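Local coordinates for protein copper-containing nitrite reductase (Thermus scotoductus, PDB 6HBE) that probably reduces nitrite to nitric oxide with electrons from cytochrome c, as a homotrimeric copper enzyme of the multicopper oxidase family, at residues F131-E137 and R201-V207; P193-G197 and V255-E259; F222-Q228 and D247-W253. All blocks are in the same frame, centred on the assembly; numbering follows the deposited sequence.

All three interactions involve the second cupredoxin-like domain. Interaction 1 packs strand 131-137, in the facing sheet of the first domain, against strand 199-208. That strand shares a sheet with both strands of interaction 3 (222-227 and 248-254), next to 248-254, through probable hydrogen bonds from Ile202 N to Ile251 O and Phe204 N to Trp249 O, both 2.9 Å; the two centres are about 11 Å apart. Interaction 2, about 24 Å from interaction 1 and 19 Å from interaction 3, joins the end of strand 192-194 and the turn before 199-208 to the loop after 248-254. Along the chain, interactions 1 and 2 cross, and interaction 2 encloses interaction 3. Strand 199-208 thus links domain packing to sheet pairing.

Interaction 1: F131-E137 and R201-V207; sequences FGMIVVE and RIYFLNV
Strands 131-137 and 201-207 face each other across a gap too wide for backbone pairing: their axes approach to 8.7 Å, with 146° between their N-to-C directions. The register runs Phe131 opposite Val207 (CA-CA 7.6 Å), Met133 opposite Leu205 (7.4 Å) and Val135 opposite Tyr203 (8.3 Å). Phe131, chi1 near 44° (p), presents a ring face to Val207 CG2, which lies 3.9 Å from the ring centroid and 7° off the normal, a CH-pi contact; the same side chain is about 4 Å from that of the copper ligand His114. Gly132 O comes 3.8 Å from Leu205 CD2. Met133 leaves its strand sideways, but its t, t, m rotamer brings CE to 3.7 Å from Tyr203 O and 3.9 Å from Leu205 CB. Val135 (t) sets CG1 3.9 Å from Tyr203 CE2, while Ile134 and Val136 point away. At the strand end Glu137 (chi1 -97°, chi2 m) accepts a very short hydrogen bond, Tyr203 OH to OE1 2.4 Å, and its OE2 forms a salt bridge with Arg201 NH2 at 3.4 Å. Arg201 NE and NH2 also donate to Tyr203 OH (3.0 and 3.2 Å), and its NH1 is held by Tyr199 and Glu145. This is face-to-face sheet packing between two cupredoxin-like domains. An apolar interface thus ends in a buried Glu-Tyr-Arg cluster, where the carboxylate charge is offset by the guanidinium.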
loop_
_atom_site.group_PDB
_atom_site.type_symbol
_atom_site.label_atom_id
_atom_site.label_comp_id
_atom_site.label_asym_id
_atom_site.label_seq_id
_atom_site.Cartn_x
_atom_site.Cartn_y
_atom_site.Cartn_z
ATOM N N PHE C 131 1.248 0.101 21.772
ATOM C CA PHE C 131 1.501 -1.307 21.425
ATOM C C PHE C 131 2.805 -1.801 22.036
ATOM O O PHE C 131 3.634 -0.980 22.430
ATOM C CB PHE C 131 1.554 -1.502 19.887
ATOM C CG PHE C 131 2.344 -0.446 19.173
ATOM C CD1 PHE C 131 3.737 -0.439 19.215
ATOM C CD2 PHE C 131 1.702 0.560 18.490
ATOM C CE1 PHE C 131 4.466 0.560 18.583
ATOM C CE2 PHE C 131 2.418 1.552 17.849
ATOM C CZ PHE C 131 3.816 1.554 17.900
ATOM N N GLY C 132 2.957 -3.131 22.112
ATOM C CA GLY C 132 4.190 -3.779 22.549
ATOM C C GLY C 132 4.210 -5.272 22.269
ATOM O O GLY C 132 3.327 -5.787 21.566
ATOM N N MET C 133 5.222 -5.963 22.800
ATOM C CA MET C 133 5.449 -7.404 22.600
ATOM C C MET C 133 5.354 -8.222 23.897
ATOM O O MET C 133 5.888 -7.811 24.939
ATOM C CB MET C 133 6.863 -7.610 21.986
ATOM C CG MET C 133 7.359 -9.053 21.775
ATOM S SD MET C 133 9.116 -9.199 21.275
ATOM C CE MET C 133 9.155 -8.323 19.694
ATOM N N ILE C 134 4.749 -9.415 23.801
ATOM C CA ILE C 134 4.854 -10.456 24.824
ATOM C C ILE C 134 5.354 -11.713 24.145
ATOM O O ILE C 134 4.792 -12.136 23.117
ATOM C CB ILE C 134 3.558 -10.720 25.670
ATOM C CG1 ILE C 134 3.754 -11.947 26.606
ATOM C CG2 ILE C 134 2.336 -10.953 24.805
ATOM C CD1 ILE C 134 2.714 -12.064 27.698
ATOM N N VAL C 135 6.446 -12.258 24.692
ATOM C CA VAL C 135 7.075 -13.481 24.230
ATOM C C VAL C 135 6.764 -14.638 25.179
ATOM O O VAL C 135 6.908 -14.493 26.415
ATOM C CB VAL C 135 8.622 -13.352 24.159
ATOM C CG1 VAL C 135 9.264 -14.641 23.679
ATOM C CG2 VAL C 135 9.029 -12.191 23.252
ATOM N N VAL C 136 6.387 -15.763 24.587
ATOM C CA VAL C 136 6.153 -17.047 25.272
ATOM C C VAL C 136 7.178 -18.056 24.774
ATOM O O VAL C 136 7.070 -18.590 23.677
ATOM C CB VAL C 136 4.704 -17.570 25.059
ATOM C CG1 VAL C 136 4.461 -18.861 25.844
ATOM C CG2 VAL C 136 3.684 -16.529 25.470
ATOM N N GLU C 137 8.206 -18.303 25.587
ATOM C CA GLU C 137 9.305 -19.201 25.198
ATOM C C GLU C 137 8.839 -20.651 25.237
ATOM O O GLU C 137 8.330 -21.079 26.279
ATOM C CB GLU C 137 10.464 -19.135 26.210
ATOM C CG GLU C 137 11.616 -18.241 25.877
ATOM C CD GLU C 137 12.265 -18.431 24.494
ATOM O OE1 GLU C 137 12.401 -17.401 23.866
ATOM O OE2 GLU C 137 12.701 -19.521 24.058
ATOM N N ARG C 201 19.618 -15.197 18.157
ATOM C CA ARG C 201 18.169 -15.476 18.017
ATOM C C ARG C 201 17.398 -14.137 18.031
ATOM O O ARG C 201 17.528 -13.352 18.966
ATOM C CB ARG C 201 17.652 -16.471 19.068
ATOM C CG ARG C 201 16.255 -17.054 18.755
ATOM C CD ARG C 201 16.093 -18.463 19.322
ATOM N NE ARG C 201 15.830 -18.456 20.761
ATOM C CZ ARG C 201 16.285 -19.342 21.666
ATOM N NH1 ARG C 201 17.086 -20.357 21.342
ATOM N NH2 ARG C 201 15.911 -19.198 22.931
ATOM N N ILE C 202 16.618 -13.887 16.964
ATOM C CA ILE C 202 15.933 -12.603 16.737
ATOM C C ILE C 202 14.435 -12.884 16.942
ATOM O O ILE C 202 13.901 -13.862 16.407
ATOM C CB ILE C 202 16.208 -12.047 15.316
ATOM C CG1 ILE C 202 17.722 -11.830 15.104
ATOM C CG2 ILE C 202 15.459 -10.726 15.073
ATOM C CD1 ILE C 202 18.126 -11.676 13.652
ATOM N N TYR C 203 13.789 -12.062 17.746
ATOM C CA TYR C 203 12.345 -12.128 17.997
ATOM C C TYR C 203 11.781 -10.874 17.314
ATOM O O TYR C 203 12.013 -9.757 17.795
ATOM C CB TYR C 203 12.072 -12.125 19.502
ATOM C CG TYR C 203 12.637 -13.324 20.281
ATOM C CD1 TYR C 203 13.998 -13.386 20.630
ATOM C CD2 TYR C 203 11.810 -14.358 20.698
ATOM C CE1 TYR C 203 14.512 -14.462 21.354
ATOM C CE2 TYR C 203 12.308 -15.453 21.420
ATOM C CZ TYR C 203 13.670 -15.501 21.734
ATOM O OH TYR C 203 14.195 -16.557 22.456
ATOM N N PHE C 204 11.060 -11.060 16.200
ATOM C CA PHE C 204 10.606 -9.932 15.351
ATOM C C PHE C 204 9.086 -9.850 15.303
ATOM O O PHE C 204 8.437 -10.850 14.980
ATOM C CB PHE C 204 11.140 -10.109 13.926
ATOM C CG PHE C 204 10.645 -9.051 12.950
ATOM C CD1 PHE C 204 10.903 -7.721 13.183
ATOM C CD2 PHE C 204 9.986 -9.405 11.780
ATOM C CE1 PHE C 204 10.470 -6.742 12.312
ATOM C CE2 PHE C 204 9.582 -8.422 10.875
ATOM C CZ PHE C 204 9.803 -7.088 11.168
ATOM N N LEU C 205 8.526 -8.661 15.576
ATOM C CA LEU C 205 7.092 -8.416 15.449
ATOM C C LEU C 205 6.898 -7.166 14.617
ATOM O O LEU C 205 7.408 -6.095 14.966
ATOM C CB LEU C 205 6.452 -8.233 16.842
ATOM C CG LEU C 205 4.995 -7.733 16.933
ATOM C CD1 LEU C 205 4.030 -8.710 16.335
ATOM C CD2 LEU C 205 4.569 -7.408 18.350
ATOM N N ASN C 206 6.134 -7.287 13.529
ATOM C CA ASN C 206 5.716 -6.090 12.742
ATOM C C ASN C 206 4.363 -5.672 13.291
ATOM O O ASN C 206 3.369 -6.373 13.041
ATOM C CB ASN C 206 5.582 -6.378 11.219
ATOM C CG ASN C 206 5.160 -5.156 10.418
ATOM O OD1 ASN C 206 5.211 -4.008 10.910
ATOM N ND2 ASN C 206 4.703 -5.384 9.162
ATOM N N VAL C 207 4.288 -4.545 13.988
ATOM C CA VAL C 207 2.978 -4.093 14.495
ATOM C C VAL C 207 2.182 -3.321 13.415
ATOM O O VAL C 207 0.989 -3.119 13.554
ATOM C CB VAL C 207 3.018 -3.239 15.786
ATOM C CG1 VAL C 207 3.771 -3.920 16.911
ATOM C CG2 VAL C 207 3.529 -1.839 15.543
#

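Interaction 2: P193-G197 and V255-E259; sequences PVRPG and VPPVE
Segment 193-197 leaves strand 192-194 and bends at Pro196-Gly197 against the irregular loop 255-259, with CA atoms 4.7 Å apart for Pro196 and Pro257 and 4.9 Å for Gly197 and Val255. One backbone hydrogen bond joins them, Gly197 N to Val255 O at 2.8 Å. The positive phi of Gly197 (phi/psi 81/-11) favours glycine. Val255, chi1 near 180° (t), points toward the first segment: its CG2 is 4.1 Å from CG2 of Val194, chi1 -57° (m), its CB 3.5 Å from Arg195 O, and its CG1 3.9 Å from Pro196 CA. Pro196, with a C-gamma exo ring and phi/psi -52/139, directs its CA-to-CB bond sideways; its CB is 3.5 Å from Pro256 O and 3.9 Å from both Pro257 CA and Val258 N. Chi1 of Glu259, -65° (m), sets its CG 4.0 Å from Pro196 CG, and with chi2 t its OE2 accepts a hydrogen bond from Lys284 N. Pro256 (exo) and Pro257 (endo) direct CB away, and a weak hydrogen bond from Val258 N to Pro256 O (2.8 Å) closes an inverse gamma turn at Pro257 (phi/psi -80/42). Arg195 (m, t, t) also points away, its NE donating to Ala286 O. This plain loop packing, away from the copper sites, joins the turn before strand 199-208 to the link between strands 248-254 and 260-266. Val194 and Val255 both rest on Ala282 of strand 277-282, Val255 and Pro256 lie against Tyr262 of strand 260-266, and Arg88 of the second subunit bonds Glu259 O.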
loop_
_atom_site.group_PDB
_atom_site.type_symbol
_atom_site.label_atom_id
_atom_site.label_comp_id
_atom_site.label_asym_id
_atom_site.label_seq_id
_atom_site.Cartn_x
_atom_site.Cartn_y
_atom_site.Cartn_z
ATOM N N PRO C 193 26.690 -4.497 19.058
ATOM C CA PRO C 193 27.935 -5.283 18.941
ATOM C C PRO C 193 27.665 -6.785 18.924
ATOM O O PRO C 193 26.909 -7.270 19.744
ATOM C CB PRO C 193 28.735 -4.890 20.222
ATOM C CG PRO C 193 28.134 -3.581 20.667
ATOM C CD PRO C 193 26.665 -3.721 20.314
ATOM N N VAL C 194 28.282 -7.491 17.973
ATOM C CA VAL C 194 28.239 -8.951 17.873
ATOM C C VAL C 194 29.644 -9.455 17.511
ATOM O O VAL C 194 30.505 -8.672 17.150
ATOM C CB VAL C 194 27.204 -9.443 16.814
ATOM C CG1 VAL C 194 25.786 -8.908 17.133
ATOM C CG2 VAL C 194 27.628 -9.129 15.382
ATOM N N ARG C 195 29.857 -10.756 17.627
ATOM C CA ARG C 195 31.111 -11.406 17.220
ATOM C C ARG C 195 30.885 -12.360 16.033
ATOM O O ARG C 195 29.875 -13.097 16.006
ATOM C CB ARG C 195 31.680 -12.254 18.363
ATOM C CG ARG C 195 31.950 -11.500 19.656
ATOM C CD ARG C 195 32.587 -12.440 20.687
ATOM N NE ARG C 195 32.691 -11.788 21.989
ATOM C CZ ARG C 195 32.631 -12.400 23.181
ATOM N NH1 ARG C 195 32.478 -13.727 23.292
ATOM N NH2 ARG C 195 32.707 -11.662 24.291
ATOM N N PRO C 196 31.863 -12.436 15.102
ATOM C CA PRO C 196 31.837 -13.499 14.102
ATOM C C PRO C 196 31.697 -14.863 14.761
ATOM O O PRO C 196 32.284 -15.072 15.835
ATOM C CB PRO C 196 33.189 -13.357 13.393
ATOM C CG PRO C 196 33.562 -11.938 13.581
ATOM C CD PRO C 196 33.058 -11.575 14.952
ATOM N N GLY C 197 30.877 -15.735 14.173
ATOM C CA GLY C 197 30.511 -17.026 14.765
ATOM C C GLY C 197 29.411 -17.030 15.826
ATOM O O GLY C 197 28.968 -18.091 16.198
ATOM N N VAL C 255 26.410 -15.586 12.853
ATOM C CA VAL C 255 27.168 -14.520 12.215
ATOM C C VAL C 255 28.328 -15.241 11.476
ATOM O O VAL C 255 29.063 -16.027 12.118
ATOM C CB VAL C 255 27.726 -13.493 13.223
ATOM C CG1 VAL C 255 28.482 -12.391 12.505
ATOM C CG2 VAL C 255 26.632 -12.834 14.067
ATOM N N PRO C 256 28.474 -15.020 10.151
ATOM C CA PRO C 256 29.592 -15.587 9.394
ATOM C C PRO C 256 30.966 -15.220 9.987
ATOM O O PRO C 256 31.091 -14.256 10.741
ATOM C CB PRO C 256 29.423 -14.971 7.988
ATOM C CG PRO C 256 27.941 -14.709 7.875
ATOM C CD PRO C 256 27.541 -14.296 9.257
ATOM N N PRO C 257 32.006 -15.991 9.645
ATOM C CA PRO C 257 33.307 -15.791 10.319
ATOM C C PRO C 257 34.153 -14.638 9.797
ATOM O O PRO C 257 35.388 -14.784 9.680
ATOM C CB PRO C 257 34.001 -17.154 10.122
ATOM C CG PRO C 257 33.378 -17.714 8.876
ATOM C CD PRO C 257 31.937 -17.276 8.928
ATOM N N VAL C 258 33.532 -13.488 9.509
ATOM C CA VAL C 258 34.211 -12.358 8.901
ATOM C C VAL C 258 33.706 -11.107 9.598
ATOM O O VAL C 258 32.487 -10.935 9.736
ATOM C CB VAL C 258 33.907 -12.245 7.382
ATOM C CG1 VAL C 258 34.547 -11.004 6.785
ATOM C CG2 VAL C 258 34.344 -13.493 6.637
ATOM N N GLU C 259 34.634 -10.247 10.028
ATOM C CA GLU C 259 34.302 -8.999 10.708
ATOM C C GLU C 259 33.685 -7.958 9.742
ATOM O O GLU C 259 33.949 -7.985 8.542
ATOM C CB GLU C 259 35.565 -8.367 11.334
ATOM C CG GLU C 259 36.197 -9.182 12.455
ATOM C CD GLU C 259 37.326 -8.445 13.182
ATOM O OE1 GLU C 259 38.177 -7.813 12.524
ATOM O OE2 GLU C 259 37.354 -8.481 14.428
#

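Interaction 3: F222-Q228 and D247-W253; sequences FEYMYYQ and DSWVIEW
An antiparallel strand pair with a classic beta bulge joins 222-228 to 247-253 in the second cupredoxin-like domain. The axes of 224-227 and 248-253 approach to 4.7 Å, their N-to-C directions 164° apart. Tyr224-Glu252 and Tyr226-Val250 are hydrogen-bonded pairs (Glu252 N to Tyr224 O 2.9 Å, Tyr226 N to Val250 O 2.8 Å, Val250 N to Tyr226 O 3.1 Å); Met225-Ile251 and Tyr227-Trp249 are non-hydrogen-bonded pairs. At the bulge Glu223 and Tyr224 both face Glu252, whose O accepts Tyr224 N at 3.3 Å and, weakly, Glu223 N. Gln228 N to Ser248 O (2.9 Å) extends the ladder. On one face Trp249 (m, chi2 91°) lies between Met225 (m, t, m), with CE 4.1 Å from the centroid of its six-membered ring, and Tyr227 CB, 4.0 Å from that centroid on the opposite side. Phe222 (m) takes Ile251 CG2 over its ring, 3.9 Å from the centroid. The other face carries Tyr226 (m), whose OH donates to Glu252 OE1 at 2.8 Å; Glu252 OE2 meets Tyr199. The Gln228/Asp247 end meets the third subunit (Gln239 to Gln228, Thr240 to both), Trp253 NE1 bonds Asn83 of the second, and Tyr227 (t) OH donates to Asp247 OD1 at 2.6 Å.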
loop_
_atom_site.group_PDB
_atom_site.type_symbol
_atom_site.label_atom_id
_atom_site.label_comp_id
_atom_site.label_asym_id
_atom_site.label_seq_id
_atom_site.Cartn_x
_atom_site.Cartn_y
_atom_site.Cartn_z
ATOM N N PHE C 222 19.179 -16.343 6.537
ATOM C CA PHE C 222 18.652 -16.865 7.798
ATOM C C PHE C 222 18.550 -18.388 7.727
ATOM O O PHE C 222 17.952 -18.952 6.805
ATOM C CB PHE C 222 17.267 -16.273 8.174
ATOM C CG PHE C 222 17.233 -14.764 8.286
ATOM C CD1 PHE C 222 18.182 -14.086 9.020
ATOM C CD2 PHE C 222 16.208 -14.043 7.704
ATOM C CE1 PHE C 222 18.140 -12.697 9.155
ATOM C CE2 PHE C 222 16.160 -12.654 7.820
ATOM C CZ PHE C 222 17.117 -11.983 8.567
ATOM N N GLU C 223 19.134 -19.060 8.712
ATOM C CA GLU C 223 19.222 -20.520 8.659
ATOM C C GLU C 223 17.875 -21.184 8.938
ATOM O O GLU C 223 17.433 -22.057 8.169
ATOM C CB GLU C 223 20.302 -21.018 9.613
ATOM C CG GLU C 223 21.640 -20.294 9.364
ATOM C CD GLU C 223 22.831 -20.979 9.968
ATOM O OE1 GLU C 223 22.939 -22.214 9.812
ATOM O OE2 GLU C 223 23.656 -20.278 10.592
ATOM N N TYR C 224 17.243 -20.790 10.043
ATOM C CA TYR C 224 15.935 -21.331 10.444
ATOM C C TYR C 224 15.025 -20.186 10.885
ATOM O O TYR C 224 15.463 -19.330 11.618
ATOM C CB TYR C 224 16.071 -22.304 11.629
ATOM C CG TYR C 224 17.104 -23.408 11.468
ATOM C CD1 TYR C 224 17.112 -24.240 10.346
ATOM C CD2 TYR C 224 18.048 -23.657 12.480
ATOM C CE1 TYR C 224 18.067 -25.259 10.195
ATOM C CE2 TYR C 224 19.012 -24.679 12.344
ATOM C CZ TYR C 224 19.018 -25.470 11.201
ATOM O OH TYR C 224 19.957 -26.485 11.084
ATOM N N MET C 225 13.758 -20.210 10.476
ATOM C CA MET C 225 12.758 -19.242 10.919
ATOM C C MET C 225 11.477 -19.967 11.320
ATOM O O MET C 225 11.150 -20.983 10.754
ATOM C CB MET C 225 12.423 -18.227 9.820
ATOM C CG MET C 225 13.593 -17.763 8.994
ATOM S SD MET C 225 13.288 -16.289 8.001
ATOM C CE MET C 225 11.890 -16.816 7.024
ATOM N N TYR C 226 10.746 -19.391 12.268
ATOM C CA TYR C 226 9.527 -19.983 12.799
ATOM C C TYR C 226 8.399 -18.964 12.728
ATOM O O TYR C 226 8.428 -17.956 13.441
ATOM C CB TYR C 226 9.772 -20.456 14.238
ATOM C CG TYR C 226 11.016 -21.313 14.359
ATOM C CD1 TYR C 226 12.266 -20.736 14.604
ATOM C CD2 TYR C 226 10.952 -22.700 14.215
ATOM C CE1 TYR C 226 13.419 -21.523 14.694
ATOM C CE2 TYR C 226 12.091 -23.488 14.306
ATOM C CZ TYR C 226 13.315 -22.911 14.550
ATOM O OH TYR C 226 14.450 -23.688 14.642
ATOM N N TYR C 227 7.417 -19.209 11.872
ATOM C CA TYR C 227 6.271 -18.298 11.728
ATOM C C TYR C 227 5.431 -18.272 13.026
ATOM O O TYR C 227 5.125 -19.334 13.598
ATOM C CB TYR C 227 5.427 -18.639 10.507
ATOM C CG TYR C 227 4.263 -17.671 10.181
ATOM C CD1 TYR C 227 4.478 -16.308 9.940
ATOM C CD2 TYR C 227 2.955 -18.139 10.082
ATOM C CE1 TYR C 227 3.415 -15.449 9.631
ATOM C CE2 TYR C 227 1.886 -17.302 9.759
ATOM C CZ TYR C 227 2.111 -15.954 9.529
ATOM O OH TYR C 227 1.002 -15.151 9.236
ATOM N N GLN C 228 5.149 -17.052 13.486
ATOM C CA GLN C 228 4.534 -16.726 14.790
ATOM C C GLN C 228 5.436 -17.018 16.000
ATOM O O GLN C 228 4.995 -16.878 17.141
ATOM C CB GLN C 228 3.189 -17.439 14.968
ATOM C CG GLN C 228 2.237 -17.226 13.777
ATOM C CD GLN C 228 1.503 -15.889 13.853
ATOM O OE1 GLN C 228 1.040 -15.492 14.920
ATOM N NE2 GLN C 228 1.339 -15.231 12.716
ATOM N N ASP C 247 1.930 -9.902 12.299
ATOM C CA ASP C 247 2.718 -11.112 12.061
ATOM C C ASP C 247 4.062 -11.028 12.799
ATOM O O ASP C 247 4.619 -9.951 13.005
ATOM C CB ASP C 247 3.048 -11.326 10.562
ATOM C CG ASP C 247 1.898 -11.936 9.737
ATOM O OD1 ASP C 247 1.127 -12.809 10.252
ATOM O OD2 ASP C 247 1.860 -11.593 8.505
ATOM N N SER C 248 4.592 -12.179 13.154
ATOM C CA SER C 248 5.871 -12.276 13.886
ATOM C C SER C 248 6.674 -13.485 13.430
ATOM O O SER C 248 6.119 -14.391 12.798
ATOM C CB SER C 248 5.626 -12.409 15.396
ATOM O OG SER C 248 5.031 -13.704 15.708
ATOM N N TRP C 249 7.975 -13.460 13.748
ATOM C CA TRP C 249 8.911 -14.541 13.486
ATOM C C TRP C 249 9.904 -14.694 14.633
ATOM O O TRP C 249 10.253 -13.700 15.262
ATOM C CB TRP C 249 9.731 -14.269 12.200
ATOM C CG TRP C 249 8.960 -14.304 10.907
ATOM C CD1 TRP C 249 8.346 -13.222 10.280
ATOM C CD2 TRP C 249 8.726 -15.435 10.071
ATOM N NE1 TRP C 249 7.750 -13.634 9.123
ATOM C CE2 TRP C 249 7.965 -14.983 8.957
ATOM C CE3 TRP C 249 9.107 -16.788 10.125
ATOM C CZ2 TRP C 249 7.586 -15.836 7.898
ATOM C CZ3 TRP C 249 8.700 -17.655 9.075
ATOM C CH2 TRP C 249 7.930 -17.171 7.992
ATOM N N VAL C 250 10.351 -15.935 14.895
ATOM C CA VAL C 250 11.672 -16.174 15.546
ATOM C C VAL C 250 12.675 -16.655 14.472
ATOM O O VAL C 250 12.337 -17.484 13.633
ATOM C CB VAL C 250 11.569 -17.183 16.714
ATOM C CG1 VAL C 250 12.934 -17.571 17.254
ATOM C CG2 VAL C 250 10.745 -16.576 17.837
ATOM N N ILE C 251 13.875 -16.074 14.460
ATOM C CA ILE C 251 14.899 -16.362 13.451
ATOM C C ILE C 251 16.196 -16.796 14.194
ATOM O O ILE C 251 16.609 -16.139 15.145
ATOM C CB ILE C 251 15.148 -15.092 12.609
ATOM C CG1 ILE C 251 13.888 -14.743 11.779
ATOM C CG2 ILE C 251 16.378 -15.220 11.714
ATOM C CD1 ILE C 251 13.858 -13.276 11.352
ATOM N N GLU C 252 16.800 -17.902 13.755
ATOM C CA GLU C 252 18.119 -18.357 14.220
ATOM C C GLU C 252 19.139 -18.219 13.074
ATOM O O GLU C 252 18.882 -18.690 11.966
ATOM C CB GLU C 252 18.016 -19.826 14.660
ATOM C CG GLU C 252 17.114 -20.061 15.854
ATOM C CD GLU C 252 17.086 -21.535 16.275
ATOM O OE1 GLU C 252 16.737 -22.394 15.461
ATOM O OE2 GLU C 252 17.427 -21.830 17.434
ATOM N N TRP C 253 20.271 -17.562 13.338
ATOM C CA TRP C 253 21.299 -17.311 12.351
ATOM C C TRP C 253 22.648 -17.200 13.074
ATOM O O TRP C 253 22.738 -16.568 14.126
ATOM C CB TRP C 253 20.979 -15.984 11.580
ATOM C CG TRP C 253 22.030 -15.485 10.581
ATOM C CD1 TRP C 253 22.435 -16.098 9.426
ATOM C CD2 TRP C 253 22.730 -14.231 10.628
ATOM N NE1 TRP C 253 23.391 -15.336 8.791
ATOM C CE2 TRP C 253 23.593 -14.192 9.513
ATOM C CE3 TRP C 253 22.779 -13.185 11.553
ATOM C CZ2 TRP C 253 24.437 -13.105 9.256
ATOM C CZ3 TRP C 253 23.618 -12.107 11.294
ATOM C CH2 TRP C 253 24.446 -12.086 10.165
#